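Local coordinates for putative uncharacterized protein (Pyrococcus abyssi virus 1, PDB 4HR1), which is of unknown function, a helical-bundle protein from a virus that infects a hyperthermophilic archaeon, at residues E36-Q39 / V40-K44. Sequence-based numbering, arbitrary orientation.
Sequences ELEQ and VEKLK
E38 and K42, one helical turn apart, are the pair whose side chains meet: K42 runs back toward the N-terminal end of the helix, and its last bend (chi4 75°) brings NZ to 3.9 Å from CG of E38. The two chains cross at a slant. E38 meets the amine with CG, its chain bent at chi2 (115°), and E38 OE1 lies 5.4 Å from K42 NZ. At that separation the opposite charges may attract weakly, but they form no salt bridge. Beneath them the backbone bond from K42 N to E38 O is short, 2.8 Å. One residue earlier, E41 N bonds to L37 O at 3.2 Å. On the inward side, V40 sets CG2 beside its own backbone N, anti to the carbonyl carbon, which lays this methyl 3.4 Å from E36 O. L43 likewise rests CD1 against Q39 O, at 3.5 Å, while L43 N bonds to that same oxygen. Beyond the segments, V40 packs on L23 and M27 of helix 5-30, and L43 on Q91 and I92 of helix 72-98. The i to i+4 bonding, with V40 and L43 buried and E38, E41 and K42 exposed, is the pattern of an amphipathic alpha-helix in a helical bundle, here near the start of helix 34-63.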
# COMPACT_ATOMS: atom_id res chain seq x y z
N GLU A 36 4.38 19.22 12.28
CA GLU A 36 4.72 18.57 11.02
C GLU A 36 4.40 17.07 11.02
O GLU A 36 3.79 16.58 10.07
CB GLU A 36 6.17 18.88 10.60
CG GLU A 36 6.39 20.31 10.13
CD GLU A 36 7.83 20.73 9.85
OE1 GLU A 36 8.75 20.22 10.52
OE2 GLU A 36 8.02 21.61 8.97
N LEU A 37 4.75 16.36 12.10
CA LEU A 37 4.48 14.93 12.26
C LEU A 37 2.98 14.64 12.45
O LEU A 37 2.50 13.56 12.08
CB LEU A 37 5.29 14.35 13.42
CG LEU A 37 6.81 14.37 13.26
CD1 LEU A 37 7.48 14.87 14.52
CD2 LEU A 37 7.34 13.00 12.84
N GLU A 38 2.24 15.62 13.02
CA GLU A 38 0.80 15.57 13.24
C GLU A 38 0.11 15.64 11.88
O GLU A 38 -0.67 14.74 11.57
CB GLU A 38 0.34 16.73 14.14
CG GLU A 38 -0.98 16.52 14.86
CD GLU A 38 -0.88 16.44 16.37
OE1 GLU A 38 -0.50 17.45 17.00
OE2 GLU A 38 -1.17 15.36 16.93
N GLN A 39 0.45 16.67 11.05
CA GLN A 39 -0.07 16.91 9.69
C GLN A 39 0.07 15.67 8.79
O GLN A 39 -0.87 15.33 8.06
CB GLN A 39 0.64 18.10 9.03
CG GLN A 39 0.34 19.48 9.65
CD GLN A 39 1.24 20.59 9.12
OE1 GLN A 39 0.77 21.66 8.71
NE2 GLN A 39 2.55 20.39 9.13
N VAL A 40 1.24 14.98 8.87
CA VAL A 40 1.56 13.77 8.10
C VAL A 40 0.65 12.63 8.56
O VAL A 40 0.07 11.93 7.72
CB VAL A 40 3.08 13.42 8.15
CG1 VAL A 40 3.38 12.04 7.54
CG2 VAL A 40 3.90 14.49 7.43
N GLU A 41 0.49 12.49 9.90
CA GLU A 41 -0.37 11.49 10.54
C GLU A 41 -1.82 11.68 10.09
O GLU A 41 -2.47 10.71 9.68
CB GLU A 41 -0.25 11.58 12.08
CG GLU A 41 0.59 10.48 12.70
CD GLU A 41 0.02 9.08 12.57
OE1 GLU A 41 0.83 8.14 12.39
OE2 GLU A 41 -1.22 8.92 12.63
N LYS A 42 -2.28 12.95 10.06
CA LYS A 42 -3.61 13.35 9.58
C LYS A 42 -3.81 12.92 8.13
O LYS A 42 -4.84 12.32 7.82
CB LYS A 42 -3.81 14.87 9.75
CG LYS A 42 -4.04 15.32 11.21
CD LYS A 42 -5.12 16.42 11.32
CE LYS A 42 -5.27 16.99 12.71
NZ LYS A 42 -4.15 17.91 13.06
N LEU A 43 -2.78 13.10 7.27
CA LEU A 43 -2.81 12.67 5.87
C LEU A 43 -2.90 11.17 5.71
O LEU A 43 -3.72 10.70 4.92
CB LEU A 43 -1.66 13.26 5.06
CG LEU A 43 -1.85 14.73 4.67
CD1 LEU A 43 -0.52 15.44 4.56
CD2 LEU A 43 -2.66 14.87 3.39
N LYS A 44 -2.09 10.41 6.49
CA LYS A 44 -2.13 8.93 6.48
C LYS A 44 -3.55 8.42 6.79
O LYS A 44 -4.07 7.56 6.07
CB LYS A 44 -1.09 8.35 7.45
CG LYS A 44 -1.01 6.82 7.45
CD LYS A 44 -0.21 6.31 8.64
CE LYS A 44 -0.57 4.89 9.03
NZ LYS A 44 -1.89 4.81 9.73